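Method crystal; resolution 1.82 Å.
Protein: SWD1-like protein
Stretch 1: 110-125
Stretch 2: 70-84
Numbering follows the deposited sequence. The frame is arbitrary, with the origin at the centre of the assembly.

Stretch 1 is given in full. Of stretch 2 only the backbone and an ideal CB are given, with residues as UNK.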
# COMPACT_ATOMS: atom_id res chain seq x y z
N PRO B 110 9.63 10.71 -6.94
CA PRO B 110 8.83 10.44 -5.74
C PRO B 110 8.46 8.96 -5.64
O PRO B 110 8.21 8.29 -6.64
CB PRO B 110 7.57 11.30 -5.94
CG PRO B 110 8.04 12.43 -6.88
CD PRO B 110 9.07 11.80 -7.77
N VAL B 111 8.36 8.48 -4.41
CA VAL B 111 8.05 7.08 -4.15
C VAL B 111 6.56 6.99 -3.85
O VAL B 111 6.08 7.59 -2.88
CB VAL B 111 8.91 6.50 -3.01
CG1 VAL B 111 8.73 4.98 -2.87
CG2 VAL B 111 10.44 6.85 -3.20
N TYR B 112 5.80 6.29 -4.71
CA TYR B 112 4.40 6.00 -4.37
C TYR B 112 4.31 5.18 -3.08
O TYR B 112 3.43 5.38 -2.25
CB TYR B 112 3.73 5.21 -5.50
CG TYR B 112 3.34 5.95 -6.77
CD1 TYR B 112 2.42 7.01 -6.74
CD2 TYR B 112 3.78 5.47 -8.02
CE1 TYR B 112 2.00 7.62 -7.91
CE2 TYR B 112 3.39 6.09 -9.19
CZ TYR B 112 2.48 7.14 -9.13
OH TYR B 112 2.09 7.76 -10.28
N GLY B 113 5.19 4.20 -2.94
CA GLY B 113 5.20 3.38 -1.75
C GLY B 113 6.27 2.32 -1.87
O GLY B 113 6.70 1.93 -2.97
N ALA B 114 6.77 1.89 -0.73
CA ALA B 114 7.78 0.84 -0.69
C ALA B 114 7.40 -0.20 0.37
O ALA B 114 6.93 0.16 1.46
CB ALA B 114 9.20 1.40 -0.39
N GLU B 115 7.56 -1.48 0.03
CA GLU B 115 7.13 -2.58 0.89
C GLU B 115 8.31 -3.48 1.19
O GLU B 115 9.08 -3.82 0.28
CB GLU B 115 6.05 -3.44 0.26
CG GLU B 115 4.68 -2.78 0.26
CD GLU B 115 4.00 -2.93 1.61
OE1 GLU B 115 3.79 -4.09 2.02
OE2 GLU B 115 3.71 -1.90 2.26
N LEU B 116 8.43 -3.89 2.45
CA LEU B 116 9.49 -4.85 2.82
C LEU B 116 9.11 -6.27 2.43
O LEU B 116 7.95 -6.67 2.46
CB LEU B 116 9.75 -4.78 4.33
CG LEU B 116 10.70 -3.71 4.84
CD1 LEU B 116 10.75 -3.78 6.41
CD2 LEU B 116 12.11 -3.86 4.25
N HIS B 117 10.12 -7.04 2.01
CA HIS B 117 9.90 -8.47 1.79
C HIS B 117 9.35 -9.08 3.08
O HIS B 117 9.91 -8.81 4.16
CB HIS B 117 11.21 -9.14 1.38
CG HIS B 117 11.06 -10.56 0.93
ND1 HIS B 117 10.78 -11.58 1.81
CD2 HIS B 117 11.20 -11.13 -0.29
CE1 HIS B 117 10.73 -12.73 1.15
NE2 HIS B 117 10.98 -12.48 -0.13
N PRO B 118 8.28 -9.88 3.04
CA PRO B 118 7.63 -10.31 4.29
C PRO B 118 8.48 -11.19 5.18
O PRO B 118 8.10 -11.41 6.34
CB PRO B 118 6.40 -11.08 3.81
CG PRO B 118 6.21 -10.62 2.37
CD PRO B 118 7.55 -10.36 1.84
N TRP B 119 9.58 -11.74 4.68
CA TRP B 119 10.44 -12.57 5.51
C TRP B 119 11.87 -12.07 5.60
O TRP B 119 12.73 -12.79 6.10
CB TRP B 119 10.46 -14.01 5.00
CG TRP B 119 9.14 -14.74 5.01
CD1 TRP B 119 8.11 -14.59 4.11
CD2 TRP B 119 8.74 -15.77 5.91
NE1 TRP B 119 7.10 -15.47 4.40
CE2 TRP B 119 7.44 -16.19 5.52
CE3 TRP B 119 9.33 -16.36 7.04
CZ2 TRP B 119 6.74 -17.20 6.19
CZ3 TRP B 119 8.63 -17.38 7.71
CH2 TRP B 119 7.34 -17.78 7.28
N ASN B 120 12.17 -10.88 5.10
CA ASN B 120 13.57 -10.49 4.94
C ASN B 120 13.61 -8.97 4.91
O ASN B 120 13.31 -8.38 3.86
CB ASN B 120 14.15 -11.13 3.65
CG ASN B 120 15.42 -10.46 3.14
OD1 ASN B 120 16.14 -9.81 3.88
ND2 ASN B 120 15.71 -10.66 1.84
N HIS B 121 13.99 -8.33 6.03
CA HIS B 121 13.97 -6.87 6.00
C HIS B 121 15.08 -6.26 5.13
O HIS B 121 15.12 -5.04 4.99
CB HIS B 121 14.06 -6.30 7.42
CG HIS B 121 15.27 -6.74 8.17
ND1 HIS B 121 15.27 -7.88 8.96
CD2 HIS B 121 16.51 -6.22 8.26
CE1 HIS B 121 16.47 -8.03 9.50
NE2 HIS B 121 17.24 -7.04 9.09
N HIS B 122 15.91 -7.08 4.48
CA HIS B 122 16.98 -6.61 3.60
C HIS B 122 16.58 -6.57 2.12
O HIS B 122 17.48 -6.46 1.27
CB HIS B 122 18.22 -7.50 3.76
CG HIS B 122 18.89 -7.35 5.09
ND1 HIS B 122 18.95 -8.39 6.00
CD2 HIS B 122 19.49 -6.29 5.69
CE1 HIS B 122 19.59 -7.97 7.09
NE2 HIS B 122 19.92 -6.71 6.92
N GLN B 123 15.29 -6.69 1.79
CA GLN B 123 14.86 -6.49 0.42
C GLN B 123 13.54 -5.75 0.44
O GLN B 123 12.69 -6.03 1.29
CB GLN B 123 14.70 -7.80 -0.32
CG GLN B 123 14.45 -7.59 -1.79
CD GLN B 123 13.92 -8.80 -2.48
OE1 GLN B 123 12.70 -8.99 -2.57
NE2 GLN B 123 14.81 -9.57 -3.06
N PHE B 124 13.37 -4.79 -0.47
CA PHE B 124 12.09 -4.12 -0.61
C PHE B 124 11.78 -3.88 -2.08
O PHE B 124 12.67 -3.98 -2.96
CB PHE B 124 12.01 -2.78 0.19
CG PHE B 124 12.84 -1.66 -0.39
CD1 PHE B 124 12.33 -0.82 -1.36
CD2 PHE B 124 14.13 -1.42 0.10
CE1 PHE B 124 13.13 0.22 -1.88
CE2 PHE B 124 14.93 -0.40 -0.43
CZ PHE B 124 14.43 0.42 -1.43
N ALA B 125 10.52 -3.61 -2.33
CA ALA B 125 10.02 -3.23 -3.64
C ALA B 125 9.34 -1.87 -3.58
O ALA B 125 8.57 -1.58 -2.64
CB ALA B 125 9.04 -4.26 -4.21
N UNK B 70 5.81 11.93 3.88
CA UNK B 70 5.89 10.48 3.92
C UNK B 70 4.73 9.91 3.11
O UNK B 70 3.58 10.34 3.23
CB UNK B 70 5.87 9.96 5.36
N UNK B 71 5.04 8.92 2.27
CA UNK B 71 4.05 8.25 1.45
C UNK B 71 3.78 6.81 1.83
O UNK B 71 2.72 6.30 1.47
CB UNK B 71 4.49 8.30 -0.01
N UNK B 72 4.69 6.12 2.53
CA UNK B 72 4.39 4.76 2.98
C UNK B 72 5.28 4.36 4.13
O UNK B 72 6.33 4.95 4.39
CB UNK B 72 4.55 3.76 1.83
N UNK B 73 4.76 3.37 4.87
CA UNK B 73 5.42 2.78 6.03
C UNK B 73 5.19 1.30 6.00
O UNK B 73 4.06 0.87 5.79
CB UNK B 73 4.91 3.38 7.34
N UNK B 74 6.24 0.53 6.28
CA UNK B 74 6.20 -0.92 6.19
C UNK B 74 7.07 -1.49 7.29
O UNK B 74 8.26 -1.17 7.36
CB UNK B 74 6.66 -1.41 4.81
N UNK B 75 6.50 -2.34 8.12
CA UNK B 75 7.18 -2.88 9.28
C UNK B 75 7.76 -4.24 8.97
O UNK B 75 7.18 -5.01 8.21
CB UNK B 75 6.23 -2.97 10.47
N UNK B 76 8.88 -4.56 9.61
CA UNK B 76 9.46 -5.89 9.48
C UNK B 76 8.62 -6.89 10.28
O UNK B 76 7.86 -6.51 11.16
CB UNK B 76 10.91 -5.90 9.95
N UNK B 77 8.80 -8.18 9.97
CA UNK B 77 8.00 -9.22 10.65
C UNK B 77 8.18 -9.13 12.16
O UNK B 77 7.22 -9.35 12.92
CB UNK B 77 8.39 -10.61 10.16
N UNK B 78 9.36 -8.74 12.60
CA UNK B 78 9.79 -8.79 13.98
C UNK B 78 9.48 -7.51 14.74
O UNK B 78 9.70 -7.45 15.95
CB UNK B 78 11.29 -9.08 14.04
N UNK B 79 9.00 -6.48 14.05
CA UNK B 79 8.81 -5.18 14.66
C UNK B 79 10.07 -4.37 14.91
O UNK B 79 9.97 -3.22 15.39
CB UNK B 79 8.08 -5.37 15.99
N UNK B 80 11.25 -4.89 14.57
CA UNK B 80 12.47 -4.16 14.88
C UNK B 80 12.80 -3.09 13.85
O UNK B 80 13.42 -2.07 14.20
CB UNK B 80 13.64 -5.14 15.00
N UNK B 81 12.34 -3.25 12.60
CA UNK B 81 12.72 -2.40 11.48
C UNK B 81 11.48 -1.79 10.83
O UNK B 81 10.41 -2.38 10.84
CB UNK B 81 13.53 -3.20 10.45
N UNK B 82 11.63 -0.57 10.33
CA UNK B 82 10.53 0.16 9.71
C UNK B 82 11.05 0.83 8.46
O UNK B 82 12.03 1.58 8.52
CB UNK B 82 9.92 1.19 10.67
N UNK B 83 10.40 0.57 7.34
CA UNK B 83 10.79 1.14 6.07
C UNK B 83 9.85 2.30 5.75
O UNK B 83 8.63 2.13 5.73
CB UNK B 83 10.77 0.08 4.96
N UNK B 84 10.41 3.48 5.56
CA UNK B 84 9.61 4.66 5.24
C UNK B 84 10.00 5.23 3.88
O UNK B 84 11.16 5.19 3.47
CB UNK B 84 9.77 5.73 6.32

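Position 70 points its CB away, with nothing of stretch 1 within 5.5 Å. The residue is Ile 70.

Position 71 points toward stretch 1. Its ideal CB lies 3.4 Å from Val 111 O and 3.8 Å from Tyr 112 O. A short donor such as serine or threonine would suit. It is Thr 71, with chi1 p, and OG1 donates to Val 111 O at 2.8 Å.

Position 72 also points toward stretch 1. The CB is 3.7 Å from Gly 113 CA and 3.9 Å from Ala 114 N, a backbone donor. Space is short, so a small residue fits, preferably one with an acceptor. It is Ser 72. Ala 114 N donates to Ser 72 OG at 2.9 Å, and OG in turn donates to water 2, which also donates to Ala 114 O and to the backbone O of position 83.

Position 73 points away, and its CB meets nothing of stretch 1 within 5.5 Å. It is Leu 73.

Position 74 repeats the pattern of 72. The CB is 3.7 Å from Ala 114 O and 3.9 Å from Leu 116 N. Again a small side chain with an acceptor suits. It is Ser 74, with chi1 t, and Leu 116 N donates to Ser 74 OG at 3.0 Å. Water 3 links Ser 74 OG to Glu 115 OE1.

Position 75 points away and could take many residues. It is Trp 75.

Position 76 points sideways, its CB 4.1 Å from both His 121 CB and Leu 116 CD1. Small residues fit easily. It is Ser 76, whose OG accepts from the backbone N of position 81 at 3.1 Å.

Position 77 faces Pro 118 O, 3.9 Å from its CB. Many side chains could extend past it. It is Arg 77.

Positions 78 to 80 have CBs beyond 5.5 Å of stretch 1. Phi of 75° at 79 favours glycine. They are Cys 78, Gly 79 and Arg 80.

Position 81 points toward His 121, whose CB is 4.4 Å from its own. A flat ring could stack there, though an aliphatic chain is also plausible. It is Tyr 81. The rings stack face to face, centroids 3.9 Å apart and planes at 18°.

Position 82 points away. It is Leu 82.

Position 83 points toward Leu 116, its CB 3.8 Å from Leu 116 CG, with Ala 114 and Phe 124 nearby. An apolar side chain suits. It is Leu 83; its CD2 reaches Ala 114 CB at 3.8 Å and Phe 124 CB at 3.6 Å.

Position 84 points away. It is Ser 84.

Stretch 2 70-84: ITSLSWSRCGRYLLS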
# COMPACT_ATOMS: atom_id res chain seq x y z
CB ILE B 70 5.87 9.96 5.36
CG1 ILE B 70 6.99 10.64 6.16
CG2 ILE B 70 5.96 8.43 5.34
CD1 ILE B 70 8.39 10.26 5.60
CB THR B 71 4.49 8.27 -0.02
OG1 THR B 71 5.83 7.78 -0.10
CG2 THR B 71 4.46 9.73 -0.58
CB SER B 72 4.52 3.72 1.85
OG SER B 72 5.89 3.47 1.53
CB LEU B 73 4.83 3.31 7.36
CG LEU B 73 4.90 4.80 7.55
CD1 LEU B 73 3.82 5.23 8.60
CD2 LEU B 73 6.33 5.21 8.04
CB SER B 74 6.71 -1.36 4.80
OG SER B 74 6.85 -2.76 4.71
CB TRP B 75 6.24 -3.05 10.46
CG TRP B 75 5.74 -1.81 11.15
CD1 TRP B 75 4.66 -1.00 10.76
CD2 TRP B 75 6.21 -1.28 12.40
NE1 TRP B 75 4.47 -0.01 11.71
CE2 TRP B 75 5.41 -0.15 12.71
CE3 TRP B 75 7.26 -1.62 13.26
CZ2 TRP B 75 5.62 0.62 13.86
CZ3 TRP B 75 7.46 -0.86 14.43
CH2 TRP B 75 6.64 0.26 14.71
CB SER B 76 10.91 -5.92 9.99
OG SER B 76 10.97 -5.72 11.41
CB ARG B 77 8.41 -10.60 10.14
CG ARG B 77 7.59 -11.80 10.69
CD ARG B 77 6.12 -11.43 10.99
NE ARG B 77 5.15 -12.53 10.90
CZ ARG B 77 4.13 -12.70 11.76
NH1 ARG B 77 3.98 -11.85 12.77
NH2 ARG B 77 3.28 -13.71 11.62
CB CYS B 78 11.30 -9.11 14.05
SG CYS B 78 12.34 -7.97 13.07
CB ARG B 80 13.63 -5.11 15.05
CG ARG B 80 14.85 -4.38 15.39
CD ARG B 80 16.01 -5.33 15.55
NE ARG B 80 17.23 -4.61 15.81
CZ ARG B 80 18.39 -5.20 16.07
NH1 ARG B 80 18.44 -6.53 16.09
NH2 ARG B 80 19.47 -4.47 16.31
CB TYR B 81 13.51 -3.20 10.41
CG TYR B 81 14.78 -3.83 11.01
CD1 TYR B 81 15.92 -3.07 11.17
CD2 TYR B 81 14.81 -5.17 11.38
CE1 TYR B 81 17.09 -3.64 11.72
CE2 TYR B 81 15.98 -5.76 11.94
CZ TYR B 81 17.10 -4.98 12.09
OH TYR B 81 18.25 -5.51 12.63
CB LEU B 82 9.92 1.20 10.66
CG LEU B 82 8.80 2.11 10.13
CD1 LEU B 82 7.61 1.29 9.77
CD2 LEU B 82 8.46 3.15 11.20
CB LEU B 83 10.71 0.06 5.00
CG LEU B 83 11.28 0.43 3.66
CD1 LEU B 83 12.79 0.33 3.69
CD2 LEU B 83 10.66 -0.52 2.60
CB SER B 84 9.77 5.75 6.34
OG SER B 84 11.17 6.07 6.55
O HOH W 1 2.03 3.78 -0.41
O HOH W 2 7.69 2.20 3.14
O HOH W 3 4.59 -4.51 4.85
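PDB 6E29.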